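Local coordinates for Exo-1,3/1,4-beta-glucanase (Pseudoalteromonas sp., PDB 3UT0), which probably hydrolyses beta-1,3- and beta-1,4-linked glucans from their chain ends, as a beta-glucosidase-like member of glycoside hydrolase family 3, at residues Met33-Lys38 with Ile342-Ile347; His298-Gly303 with Met676-Leu681; Asp653-Lys658 with Ser668-Ser673; Leu703-Leu708 with Pro778-Leu783; Lys720-Lys725 with Ser791-Asp796. All coordinates share one frame; numbering follows the deposited sequence.

Contact 1 (Met33-Lys38 with Ile342-Ile347)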
# COMPACT_ATOMS: atom_id res chain seq x y z
N MET A 33 14.84 -23.79 23.73
CA MET A 33 13.80 -23.98 22.72
C MET A 33 14.15 -24.96 21.62
O MET A 33 15.32 -25.14 21.27
CB MET A 33 13.42 -22.63 22.08
CG MET A 33 12.68 -21.71 23.01
SD MET A 33 12.50 -20.02 22.45
CE MET A 33 11.24 -20.21 21.19
N THR A 34 13.14 -25.68 21.13
CA THR A 34 13.33 -26.54 19.98
C THR A 34 13.23 -25.68 18.72
O THR A 34 12.77 -24.54 18.75
CB THR A 34 12.26 -27.64 19.92
OG1 THR A 34 10.96 -27.03 19.89
CG2 THR A 34 12.33 -28.53 21.15
N ILE A 35 13.68 -26.24 17.60
CA ILE A 35 13.51 -25.63 16.30
C ILE A 35 12.01 -25.32 16.08
O ILE A 35 11.64 -24.22 15.67
CB ILE A 35 14.06 -26.54 15.22
CG1 ILE A 35 15.58 -26.61 15.39
CG2 ILE A 35 13.61 -26.06 13.84
CD1 ILE A 35 16.27 -27.63 14.51
N GLU A 36 11.15 -26.26 16.47
CA GLU A 36 9.71 -26.14 16.29
C GLU A 36 9.15 -24.93 17.03
O GLU A 36 8.35 -24.17 16.50
CB GLU A 36 9.02 -27.41 16.79
CG GLU A 36 9.07 -28.57 15.80
CD GLU A 36 10.34 -29.38 15.92
OE1 GLU A 36 11.26 -28.95 16.65
OE2 GLU A 36 10.42 -30.43 15.26
N GLN A 37 9.59 -24.74 18.27
CA GLN A 37 9.16 -23.60 19.06
C GLN A 37 9.63 -22.26 18.52
O GLN A 37 8.91 -21.25 18.55
CB GLN A 37 9.59 -23.80 20.53
CG GLN A 37 8.81 -24.90 21.21
CD GLN A 37 9.54 -25.52 22.41
OE1 GLN A 37 10.70 -25.21 22.69
NE2 GLN A 37 8.85 -26.40 23.13
N LYS A 38 10.86 -22.25 18.00
CA LYS A 38 11.44 -21.03 17.43
C LYS A 38 10.67 -20.59 16.19
O LYS A 38 10.21 -19.43 16.05
CB LYS A 38 12.92 -21.26 17.10
CG LYS A 38 13.81 -21.52 18.30
CD LYS A 38 15.23 -21.88 17.86
CE LYS A 38 16.08 -22.29 19.05
NZ LYS A 38 17.50 -22.54 18.64
N ILE A 342 17.62 -23.13 5.66
CA ILE A 342 17.56 -21.96 6.51
C ILE A 342 18.47 -22.25 7.71
O ILE A 342 18.22 -23.22 8.42
CB ILE A 342 16.16 -21.68 7.03
CG1 ILE A 342 15.18 -21.47 5.89
CG2 ILE A 342 16.18 -20.52 8.03
CD1 ILE A 342 13.77 -21.30 6.35
N ALA A 343 19.52 -21.47 7.93
CA ALA A 343 20.45 -21.78 9.02
C ALA A 343 19.76 -21.52 10.37
O ALA A 343 18.97 -20.58 10.48
CB ALA A 343 21.73 -20.96 8.89
N GLU A 344 20.05 -22.32 11.42
CA GLU A 344 19.42 -22.03 12.72
C GLU A 344 19.79 -20.69 13.28
O GLU A 344 18.97 -20.10 13.98
CB GLU A 344 19.73 -23.04 13.85
CG GLU A 344 18.96 -24.32 13.91
CD GLU A 344 19.29 -25.12 15.17
OE1 GLU A 344 19.96 -26.16 15.09
OE2 GLU A 344 18.86 -24.68 16.28
N SER A 345 20.98 -20.19 12.98
CA SER A 345 21.38 -18.88 13.46
C SER A 345 20.42 -17.81 12.98
O SER A 345 20.17 -16.84 13.70
CB SER A 345 22.79 -18.55 13.00
OG SER A 345 22.83 -18.40 11.60
N ARG A 346 19.84 -18.01 11.81
CA ARG A 346 18.90 -17.06 11.23
C ARG A 346 17.56 -17.07 12.01
O ARG A 346 17.01 -16.01 12.34
CB ARG A 346 18.68 -17.33 9.73
CG ARG A 346 17.62 -16.45 9.06
CD ARG A 346 18.10 -15.05 8.74
NE ARG A 346 17.98 -14.15 9.87
CZ ARG A 346 16.86 -13.52 10.21
NH1 ARG A 346 15.74 -13.73 9.52
NH2 ARG A 346 16.84 -12.71 11.27
N ILE A 347 17.02 -18.26 12.28
CA ILE A 347 15.81 -18.32 13.07
C ILE A 347 16.08 -17.84 14.50
O ILE A 347 15.22 -17.21 15.10
CB ILE A 347 15.09 -19.68 13.04
CG1 ILE A 347 15.86 -20.73 13.82
CG2 ILE A 347 14.75 -20.11 11.60
CD1 ILE A 347 15.12 -22.03 13.89
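Lys38 reaches Glu344 with its ammonium group: NZ lies 3.5 Å from Glu344 OE2, a salt bridge whose hydrogen bond is weak. The stronger partner of NZ is OD1 of Asn348, one turn further along helix 344-361, which accepts a hydrogen bond. Extended beyond CG, the lysine is long enough to carry its charge past Ile347 while Lys38 CB and CD both rest on the Ile347 CD1 methyl, CB at 4.0 Å. The contact thus joins the first turns of two helices, 35-42 and 344-361, in the TIM-barrel-type N-terminal domain of family 3, and the earlier helix opens with a capping box. In it Thr34 OG1 accepts from Gln37 N at 3.1 Å, and Gln37 OE1 takes Thr34 N at 2.9 Å, the donor standing 45° above the amide's carbonyl plane. Gln37 NE2 is satisfied by O of Asp99. Ile35 brings apolar bulk beside the charged pair: its CG1 is 3.9 Å from Glu344 OE2, and its CG2 faces Ile347 CD1 at 4.3 Å. Replacing Ile35 with alanine would probably strip the Glu344 carboxylate of its aliphatic wall and let it swing away from Lys38. Val337 of helix 326-339 touches Ile35, Glu344 and Ile347.

Contact 2 (His298-Gly303 with Met676-Leu681)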
# COMPACT_ATOMS: atom_id res chain seq x y z
N HIS A 298 5.09 -13.18 0.92
CA HIS A 298 6.14 -14.17 0.73
C HIS A 298 5.87 -14.99 -0.54
O HIS A 298 6.79 -15.55 -1.13
CB HIS A 298 6.26 -15.09 1.94
CG HIS A 298 5.03 -15.90 2.19
ND1 HIS A 298 3.94 -15.40 2.86
CD2 HIS A 298 4.73 -17.18 1.87
CE1 HIS A 298 3.01 -16.34 2.93
NE2 HIS A 298 3.46 -17.42 2.33
N LYS A 299 4.60 -15.09 -0.91
CA LYS A 299 4.22 -15.92 -2.06
C LYS A 299 4.77 -15.34 -3.38
O LYS A 299 4.80 -16.02 -4.38
CB LYS A 299 2.70 -16.14 -2.08
CG LYS A 299 1.90 -15.09 -2.82
CD LYS A 299 0.45 -15.48 -2.96
CE LYS A 299 -0.29 -14.62 -3.96
NZ LYS A 299 -1.71 -15.07 -4.10
N PHE A 300 5.12 -14.05 -3.37
CA PHE A 300 5.63 -13.38 -4.56
C PHE A 300 7.14 -13.45 -4.74
O PHE A 300 7.67 -13.03 -5.76
CB PHE A 300 5.15 -11.94 -4.63
CG PHE A 300 3.65 -11.79 -4.66
CD1 PHE A 300 2.97 -11.94 -5.86
CD2 PHE A 300 2.93 -11.46 -3.53
CE1 PHE A 300 1.59 -11.81 -5.92
CE2 PHE A 300 1.54 -11.31 -3.60
CZ PHE A 300 0.88 -11.49 -4.79
N VAL A 301 7.82 -13.96 -3.73
CA VAL A 301 9.26 -14.08 -3.77
C VAL A 301 9.71 -15.23 -4.66
O VAL A 301 9.06 -16.27 -4.69
CB VAL A 301 9.78 -14.26 -2.33
CG1 VAL A 301 11.30 -14.41 -2.31
CG2 VAL A 301 9.40 -13.04 -1.51
N GLU A 302 10.82 -15.05 -5.38
CA GLU A 302 11.31 -16.08 -6.31
C GLU A 302 11.63 -17.38 -5.58
O GLU A 302 12.32 -17.36 -4.57
CB GLU A 302 12.56 -15.62 -7.06
CG GLU A 302 13.40 -14.61 -6.34
CD GLU A 302 14.66 -14.27 -7.13
OE1 GLU A 302 15.00 -15.02 -8.06
OE2 GLU A 302 15.22 -13.18 -6.89
N GLY A 303 11.05 -18.49 -6.05
CA GLY A 303 11.33 -19.77 -5.45
C GLY A 303 10.36 -20.10 -4.33
O GLY A 303 10.47 -21.14 -3.68
N MET A 676 10.05 -18.78 -11.84
CA MET A 676 9.03 -17.93 -12.42
C MET A 676 8.17 -17.34 -11.32
O MET A 676 7.72 -18.06 -10.44
CB MET A 676 8.13 -18.71 -13.41
CG MET A 676 6.92 -17.89 -13.90
SD MET A 676 5.82 -18.74 -15.09
CE MET A 676 4.83 -19.71 -13.95
N GLN A 677 7.93 -16.04 -11.40
CA GLN A 677 7.02 -15.38 -10.50
C GLN A 677 6.04 -14.51 -11.26
O GLN A 677 6.12 -14.41 -12.49
CB GLN A 677 7.78 -14.55 -9.47
CG GLN A 677 7.98 -15.25 -8.15
CD GLN A 677 6.68 -15.49 -7.42
OE1 GLN A 677 5.63 -14.91 -7.76
NE2 GLN A 677 6.73 -16.34 -6.41
N SER A 678 5.12 -13.87 -10.54
CA SER A 678 4.22 -12.92 -11.18
C SER A 678 4.64 -11.49 -10.87
O SER A 678 5.10 -11.20 -9.76
CB SER A 678 2.78 -13.18 -10.77
OG SER A 678 2.61 -12.97 -9.38
N VAL A 679 4.50 -10.61 -11.85
CA VAL A 679 4.78 -9.19 -11.69
C VAL A 679 3.61 -8.36 -12.21
O VAL A 679 2.66 -8.89 -12.78
CB VAL A 679 6.08 -8.75 -12.40
CG1 VAL A 679 7.28 -9.46 -11.80
CG2 VAL A 679 6.00 -9.00 -13.91
N ASN A 680 3.68 -7.05 -12.01
CA ASN A 680 2.57 -6.16 -12.31
C ASN A 680 2.97 -5.09 -13.32
O ASN A 680 3.67 -4.13 -12.98
CB ASN A 680 2.06 -5.48 -11.03
CG ASN A 680 1.64 -6.46 -9.97
OD1 ASN A 680 0.97 -7.45 -10.25
ND2 ASN A 680 2.02 -6.19 -8.73
N LEU A 681 2.53 -5.24 -14.56
CA LEU A 681 2.72 -4.19 -15.56
C LEU A 681 1.68 -3.08 -15.37
O LEU A 681 2.03 -1.95 -15.03
CB LEU A 681 2.65 -4.78 -16.98
CG LEU A 681 2.88 -3.83 -18.15
CD1 LEU A 681 4.01 -2.86 -17.86
CD2 LEU A 681 3.22 -4.65 -19.35
O HOH W 1 7.22 -11.67 -7.93
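Gln677 pushes its amide against the backbone of Lys299, Phe300 and Val301, making a buried, polar contact between two domains: strand 674-679 of the galactose-binding-like domain meets a loop that follows strand 290-292 of the TIM-barrel-type domain. A glutamine suits the place because one flat group can serve a backbone turn on several counts. Its NE2 donates to two carbonyls, Lys299 O at 2.8 Å and Val301 O at 2.9 Å, the second from well above the carbonyl plane (62°). Between them, Phe300 O stands almost straight over the amide carbon, 3.1 Å from Gln677 CD, an approach that probably favours the partly positive carbon. The side chain bends at chi2 (-66°), which lays the amide alongside its own backbone, where Gln677 OE1 accepts from the following N-H, Ser678 N, at 3.0 Å; this second grip holds the group's rotation. A leucine in place of Gln677 would probably leave the Lys299 and Val301 carbonyls without their shared donor, weakening the seam between the domains. Nearby, Glu302 turns its carboxylate aside to Asn691 and Arg693. A water spans the interface, donating to Phe300 O and to Ser678 O, the latter also bound by Arg269. Lys299 CG lies over one face of the Phe300 ring, offset toward its rim, and Ser678 OG sits in the ring plane at the edge, 3.7 Å from CD1.

Contact 3 (Asp653-Lys658 with Ser668-Ser673)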
# COMPACT_ATOMS: atom_id res chain seq x y z
N ASP A 653 15.44 -27.34 -17.09
CA ASP A 653 16.82 -27.21 -16.64
C ASP A 653 17.67 -28.34 -17.20
O ASP A 653 17.23 -29.09 -18.07
CB ASP A 653 16.92 -27.15 -15.11
CG ASP A 653 16.09 -28.22 -14.43
OD1 ASP A 653 16.00 -29.36 -14.94
OD2 ASP A 653 15.51 -27.92 -13.36
N THR A 654 18.88 -28.47 -16.67
CA THR A 654 19.87 -29.40 -17.18
C THR A 654 19.64 -30.84 -16.72
O THR A 654 19.94 -31.78 -17.44
CB THR A 654 21.28 -29.01 -16.72
OG1 THR A 654 21.32 -27.61 -16.41
CG2 THR A 654 22.29 -29.32 -17.80
N SER A 655 19.12 -31.00 -15.51
CA SER A 655 19.17 -32.28 -14.83
C SER A 655 17.84 -32.99 -14.67
O SER A 655 17.80 -34.14 -14.22
CB SER A 655 19.77 -32.08 -13.44
OG SER A 655 18.89 -31.33 -12.63
N THR A 656 16.74 -32.32 -14.99
CA THR A 656 15.41 -32.88 -14.73
C THR A 656 14.44 -32.71 -15.89
O THR A 656 14.69 -31.95 -16.82
CB THR A 656 14.78 -32.23 -13.50
OG1 THR A 656 14.72 -30.81 -13.71
CG2 THR A 656 15.59 -32.52 -12.25
N GLN A 657 13.32 -33.42 -15.80
CA GLN A 657 12.27 -33.32 -16.82
C GLN A 657 11.72 -31.90 -16.86
O GLN A 657 11.71 -31.19 -15.85
CB GLN A 657 11.16 -34.34 -16.54
CG GLN A 657 11.64 -35.77 -16.29
CD GLN A 657 11.92 -36.07 -14.81
OE1 GLN A 657 12.39 -35.21 -14.07
NE2 GLN A 657 11.64 -37.30 -14.39
N LYS A 658 11.26 -31.48 -18.04
CA LYS A 658 10.70 -30.15 -18.21
C LYS A 658 9.46 -30.00 -17.35
O LYS A 658 8.71 -30.96 -17.16
CB LYS A 658 10.38 -29.89 -19.69
CG LYS A 658 9.43 -30.90 -20.33
CD LYS A 658 9.28 -30.67 -21.82
CE LYS A 658 8.48 -31.79 -22.48
NZ LYS A 658 8.46 -31.70 -23.98
N SER A 668 11.89 -24.67 -12.26
CA SER A 668 12.27 -25.83 -13.06
C SER A 668 12.34 -27.05 -12.14
O SER A 668 12.09 -26.94 -10.95
CB SER A 668 13.61 -25.59 -13.76
OG SER A 668 14.59 -25.15 -12.83
N GLY A 669 12.68 -28.20 -12.71
CA GLY A 669 12.69 -29.43 -11.95
C GLY A 669 13.62 -29.40 -10.75
O GLY A 669 13.28 -29.91 -9.68
N ASP A 670 14.79 -28.79 -10.93
CA ASP A 670 15.79 -28.74 -9.86
C ASP A 670 15.47 -27.70 -8.80
O ASP A 670 16.29 -27.45 -7.90
CB ASP A 670 17.19 -28.50 -10.44
CG ASP A 670 17.32 -27.17 -11.18
OD1 ASP A 670 16.56 -26.22 -10.89
OD2 ASP A 670 18.20 -27.08 -12.05
N LYS A 671 14.31 -27.07 -8.92
CA LYS A 671 13.87 -26.04 -7.98
C LYS A 671 14.87 -24.89 -7.78
O LYS A 671 14.75 -24.12 -6.83
CB LYS A 671 13.51 -26.68 -6.63
CG LYS A 671 12.49 -27.83 -6.70
CD LYS A 671 11.07 -27.32 -6.97
CE LYS A 671 10.02 -28.42 -6.77
NZ LYS A 671 9.73 -28.69 -5.33
N GLN A 672 15.86 -24.77 -8.66
CA GLN A 672 16.87 -23.72 -8.48
C GLN A 672 17.26 -22.94 -9.74
O GLN A 672 17.48 -21.73 -9.67
CB GLN A 672 18.13 -24.31 -7.83
CG GLN A 672 17.95 -24.73 -6.38
CD GLN A 672 17.63 -23.57 -5.46
OE1 GLN A 672 17.95 -22.42 -5.76
NE2 GLN A 672 16.99 -23.86 -4.33
N SER A 673 17.34 -23.62 -10.89
CA SER A 673 17.89 -23.02 -12.10
C SER A 673 17.02 -21.94 -12.74
O SER A 673 17.53 -20.90 -13.15
CB SER A 673 18.21 -24.09 -13.14
OG SER A 673 19.30 -24.90 -12.71
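Asp653 and Asp670 bring together two loops of the galactose-binding-like domain, one after strand 647-653 and one before strand 674-679; the second holds a type I beta turn, Ser668 to Lys671, and an Asx turn at Asp670. Of hydrogen bonds across the loops, the clear one runs from Asp670 N to Asp653 OD2, 2.7 Å long and nearly straight (168°), received on the syn side of the carboxylate. Within 668-673, Asp670 folds back on its own chain: with CG between its backbone N and carbonyl carbon (chi1 62°), OD1 accepts Gln672 N at 2.8 Å and Ser673 N at 2.7 Å from the same face of its plane. Aspartate suits this place because its short chain can reach both amides. As for charge, the two carboxylates slide past each other with Asp653 OD2 3.1 Å from Asp670 OD2, so the pKa of one may be raised. Van der Waals contacts fill in: Asp653 CB meets Ser673 CB at 3.9 Å, and Gly669 CA lies beside Thr656 OG1, where a side chain would probably be crowded, though the place of that hydroxyl is doubtful. The other oxygen of Asp670, OD2, accepts from Ser673 OG at 2.5 Å.

Contact 4 (Leu703-Leu708 with Pro778-Leu783)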
# COMPACT_ATOMS: atom_id res chain seq x y z
N LEU A 703 0.13 -26.68 -25.89
CA LEU A 703 -0.08 -28.00 -25.28
C LEU A 703 -0.07 -29.08 -26.36
O LEU A 703 0.46 -30.17 -26.17
CB LEU A 703 -1.39 -28.04 -24.49
CG LEU A 703 -1.36 -27.68 -23.00
CD1 LEU A 703 -0.22 -28.40 -22.29
CD2 LEU A 703 -1.26 -26.19 -22.78
N GLU A 704 -0.66 -28.76 -27.51
CA GLU A 704 -0.61 -29.63 -28.68
C GLU A 704 -0.04 -28.86 -29.87
O GLU A 704 -0.62 -27.86 -30.30
CB GLU A 704 -2.01 -30.16 -29.01
CG GLU A 704 -2.65 -30.95 -27.88
CD GLU A 704 -4.06 -31.39 -28.21
OE1 GLU A 704 -4.71 -30.74 -29.05
OE2 GLU A 704 -4.50 -32.41 -27.63
N PRO A 705 1.11 -29.33 -30.41
CA PRO A 705 1.79 -28.74 -31.57
C PRO A 705 0.82 -28.29 -32.65
O PRO A 705 -0.01 -29.07 -33.10
CB PRO A 705 2.66 -29.89 -32.07
CG PRO A 705 2.99 -30.64 -30.85
CD PRO A 705 1.78 -30.55 -29.95
N THR A 706 0.92 -27.02 -33.03
CA THR A 706 -0.05 -26.41 -33.91
C THR A 706 0.65 -25.70 -35.05
O THR A 706 1.53 -24.88 -34.81
CB THR A 706 -0.89 -25.36 -33.15
OG1 THR A 706 -1.05 -25.77 -31.79
CG2 THR A 706 -2.26 -25.19 -33.81
N PRO A 707 0.27 -26.02 -36.29
CA PRO A 707 0.83 -25.32 -37.45
C PRO A 707 0.52 -23.84 -37.32
O PRO A 707 -0.53 -23.50 -36.78
CB PRO A 707 0.06 -25.92 -38.62
CG PRO A 707 -0.38 -27.27 -38.13
CD PRO A 707 -0.69 -27.07 -36.69
N LEU A 708 1.42 -22.98 -37.79
CA LEU A 708 1.20 -21.54 -37.70
C LEU A 708 0.01 -21.15 -38.57
O LEU A 708 -0.08 -21.56 -39.73
CB LEU A 708 2.43 -20.77 -38.16
CG LEU A 708 2.31 -19.25 -38.13
CD1 LEU A 708 2.05 -18.78 -36.70
CD2 LEU A 708 3.56 -18.58 -38.72
N PRO A 778 4.94 -28.07 -37.58
CA PRO A 778 4.01 -27.59 -36.54
C PRO A 778 4.74 -27.04 -35.32
O PRO A 778 5.73 -27.63 -34.90
CB PRO A 778 3.24 -28.85 -36.13
CG PRO A 778 4.07 -29.99 -36.63
CD PRO A 778 4.72 -29.50 -37.89
N ILE A 779 4.23 -25.95 -34.75
CA ILE A 779 4.93 -25.18 -33.72
C ILE A 779 4.70 -25.75 -32.32
O ILE A 779 3.58 -26.03 -31.93
CB ILE A 779 4.54 -23.68 -33.79
CG1 ILE A 779 5.04 -23.07 -35.09
CG2 ILE A 779 5.10 -22.91 -32.61
CD1 ILE A 779 6.52 -23.31 -35.31
N THR A 780 5.78 -25.92 -31.57
CA THR A 780 5.65 -26.42 -30.22
C THR A 780 6.08 -25.39 -29.16
O THR A 780 5.49 -25.34 -28.08
CB THR A 780 6.35 -27.77 -30.06
OG1 THR A 780 5.92 -28.37 -28.83
CG2 THR A 780 7.85 -27.60 -30.05
N ASP A 781 7.05 -24.55 -29.48
CA ASP A 781 7.40 -23.43 -28.61
C ASP A 781 7.22 -22.11 -29.31
O ASP A 781 8.01 -21.75 -30.19
CB ASP A 781 8.84 -23.54 -28.13
CG ASP A 781 9.07 -24.69 -27.20
OD1 ASP A 781 8.07 -25.30 -26.75
OD2 ASP A 781 10.25 -24.97 -26.90
N ALA A 782 6.18 -21.38 -28.91
CA ALA A 782 5.85 -20.10 -29.52
C ALA A 782 6.94 -19.07 -29.20
O ALA A 782 7.26 -18.20 -30.01
CB ALA A 782 4.51 -19.61 -29.04
N LEU A 783 7.49 -19.18 -28.00
CA LEU A 783 8.55 -18.31 -27.54
C LEU A 783 9.55 -19.17 -26.76
O LEU A 783 9.18 -20.16 -26.15
CB LEU A 783 7.91 -17.22 -26.68
CG LEU A 783 8.71 -16.33 -25.73
CD1 LEU A 783 9.88 -15.76 -26.44
CD2 LEU A 783 7.78 -15.22 -25.31
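Three prolines surround a single beta bridge: Pro705 and Pro707 flank Thr706 on one strand, and Pro778 precedes Ile779 on the other. The bridge itself is an antiparallel hydrogen-bonded pair, with Thr706 N giving to Ile779 O at 3.0 Å and Ile779 N to Thr706 O at 2.9 Å. Prolines are tolerated beside it because they occupy the neighbouring register positions, where an N-H would not point at the partner strand: Pro707 and Pro778 come together with their CA atoms 4.0 Å apart. The rings of Pro705 and Pro778 also meet, Pro705 CB to Pro778 CB at 4.2 Å. Pro705 CA offers its hydrogen to Ile779 O at 3.3 Å, so that this oxygen receives two approaches. In the fold, the bridge attaches the short strand 705-706 to the start of strand 779-787, which belongs to an antiparallel sheet of the galactose-binding-like domain; just beyond it Thr780 and Asp781 form a classic beta bulge facing Cys737, a residue of the Cys737-Cys742 disulfide. Thr706 folds its hydroxyl back along its own chain, OG1 donating to Glu704 O at 2.6 Å in the carbonyl plane, a bond that spans Pro705, next to the corner at Leu703 and Glu704. Ile779, the one buried residue among those that touch, suits its place as an apolar side chain packed on Tyr702 and Met736; its CB lies 3.4 Å from Thr706 O.

Contact 5 (Lys720-Lys725 with Ser791-Asp796)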
# COMPACT_ATOMS: atom_id res chain seq x y z
N LYS A 720 5.75 -7.68 -24.52
CA LYS A 720 6.39 -6.62 -23.73
C LYS A 720 7.44 -7.27 -22.85
O LYS A 720 7.19 -8.31 -22.25
CB LYS A 720 5.36 -5.86 -22.89
CG LYS A 720 4.31 -5.13 -23.72
CD LYS A 720 3.43 -4.27 -22.84
CE LYS A 720 2.44 -3.41 -23.64
NZ LYS A 720 1.50 -4.26 -24.42
N MET A 721 8.62 -6.67 -22.79
CA MET A 721 9.72 -7.26 -22.06
C MET A 721 10.47 -6.21 -21.23
O MET A 721 10.65 -5.07 -21.66
CB MET A 721 10.68 -8.01 -23.01
CG MET A 721 12.00 -8.48 -22.36
SD MET A 721 13.11 -9.34 -23.47
CE MET A 721 12.15 -10.79 -23.87
N ARG A 722 10.84 -6.59 -20.02
CA ARG A 722 11.68 -5.77 -19.17
C ARG A 722 12.90 -6.61 -18.83
O ARG A 722 12.76 -7.76 -18.43
CB ARG A 722 10.93 -5.38 -17.89
CG ARG A 722 11.74 -4.58 -16.87
CD ARG A 722 10.89 -4.22 -15.65
NE ARG A 722 10.69 -5.35 -14.75
CZ ARG A 722 9.65 -5.47 -13.93
NH1 ARG A 722 8.72 -4.53 -13.88
NH2 ARG A 722 9.56 -6.53 -13.14
N ILE A 723 14.09 -6.07 -19.02
CA ILE A 723 15.29 -6.81 -18.65
C ILE A 723 15.89 -6.14 -17.42
O ILE A 723 16.43 -5.04 -17.51
CB ILE A 723 16.32 -6.87 -19.80
CG1 ILE A 723 15.72 -7.57 -21.02
CG2 ILE A 723 17.59 -7.58 -19.37
CD1 ILE A 723 16.70 -7.78 -22.15
N ASP A 724 15.77 -6.80 -16.27
CA ASP A 724 16.22 -6.20 -15.02
C ASP A 724 17.73 -6.22 -14.97
O ASP A 724 18.36 -5.22 -14.64
CB ASP A 724 15.61 -6.95 -13.82
CG ASP A 724 14.08 -7.01 -13.88
OD1 ASP A 724 13.44 -5.95 -14.03
OD2 ASP A 724 13.52 -8.13 -13.79
N LYS A 725 18.30 -7.36 -15.33
CA LYS A 725 19.76 -7.54 -15.37
C LYS A 725 20.15 -8.22 -16.67
O LYS A 725 19.74 -9.36 -16.93
CB LYS A 725 20.25 -8.38 -14.18
CG LYS A 725 20.00 -7.77 -12.81
CD LYS A 725 20.75 -8.51 -11.71
CE LYS A 725 22.26 -8.39 -11.88
NZ LYS A 725 22.99 -8.98 -10.71
N SER A 791 17.74 -11.87 -15.88
CA SER A 791 16.58 -11.51 -15.10
C SER A 791 15.66 -10.57 -15.85
O SER A 791 16.04 -9.46 -16.22
CB SER A 791 17.00 -10.89 -13.76
OG SER A 791 17.86 -11.78 -13.08
N LEU A 792 14.43 -11.01 -16.06
CA LEU A 792 13.54 -10.25 -16.91
C LEU A 792 12.09 -10.57 -16.61
O LEU A 792 11.79 -11.49 -15.86
CB LEU A 792 13.86 -10.52 -18.39
CG LEU A 792 13.86 -11.95 -18.93
CD1 LEU A 792 12.46 -12.57 -18.94
CD2 LEU A 792 14.38 -11.88 -20.34
N ALA A 793 11.20 -9.81 -17.23
CA ALA A 793 9.79 -10.06 -17.10
C ALA A 793 9.16 -9.93 -18.46
O ALA A 793 9.60 -9.11 -19.27
CB ALA A 793 9.14 -9.10 -16.10
N ILE A 794 8.11 -10.71 -18.69
CA ILE A 794 7.42 -10.81 -19.96
C ILE A 794 5.94 -10.46 -19.73
O ILE A 794 5.37 -10.78 -18.68
CB ILE A 794 7.51 -12.26 -20.48
CG1 ILE A 794 8.88 -12.55 -21.06
CG2 ILE A 794 6.48 -12.56 -21.52
CD1 ILE A 794 9.05 -14.02 -21.36
N ALA A 795 5.32 -9.81 -20.71
CA ALA A 795 3.89 -9.56 -20.63
C ALA A 795 3.26 -9.29 -21.99
O ALA A 795 3.89 -8.72 -22.88
CB ALA A 795 3.62 -8.41 -19.73
N ASP A 796 2.00 -9.71 -22.13
CA ASP A 796 1.17 -9.38 -23.28
C ASP A 796 1.76 -10.02 -24.54
O ASP A 796 2.08 -9.34 -25.50
CB ASP A 796 1.03 -7.87 -23.47
CG ASP A 796 0.21 -7.23 -22.37
OD1 ASP A 796 -0.44 -7.96 -21.58
OD2 ASP A 796 0.19 -5.98 -22.33
O HOH W 2 12.22 -10.87 -12.87
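Arg722 and Ala793 exchange two backbone hydrogen bonds mid-way in an antiparallel ladder whose strands, 720-723 and 791-796, run at 166° with axes 4.6 Å apart; it belongs to a sheet of the galactose-binding-like domain. The ladder ends in a classic beta bulge, where Asp724 N (2.7 Å) and Lys725 N (3.2 Å) both donate to Ser791 O. One face carries apolar side chains: Met721 SD meets Leu792 CD2 at 4.2 Å, and Ile723 leans on Leu792 CB, with Phe748 touching both Ile723 and Leu792. On the other face, small Ala793 suits a place beside the long Arg722, its CB 3.9 Å from Arg722 NH2, with Trp760 packed against both. At the far end of the ladder, Lys720 bends at its last torsion (chi4 62°) to bring NZ to Asp796 OD2 at 3.0 Å, a salt bridge that uses the anti lone pair of the carboxylate. The Asp724 carboxylate divides its two oxygens. OD1 takes a weak, bent bond from Arg722 NE (2.9 Å), part of a salt bridge within the same strand end; OD2 and Leu792 O are joined by a water that donates to both, 3.1 Å from Leu792 O.

Contacts 2 to 5 all involve the galactose-binding-like domain, while contact 1 lies wholly in the TIM-barrel-type domain, about 26 Å from contact 2 and about 48 Å from contact 4, centre to centre. Contact 2 is the one that spans the two domains. It continues directly into contact 5, about 13 Å away between centres: Leu681 CD2 packs on Lys720 CD at 3.5 Å, and Val679 lies against Ala793 and Arg722. Contact 3 adjoins contact 2 in sequence, with centres about 18 Å apart. Contacts 4 and 5 use successive strands of both chain regions, yet their nearest atoms stay about 4 Å apart. All five are remote from the annotated calcium site; a bound sodium ion lies about 13 Å from the Lys38 side chain.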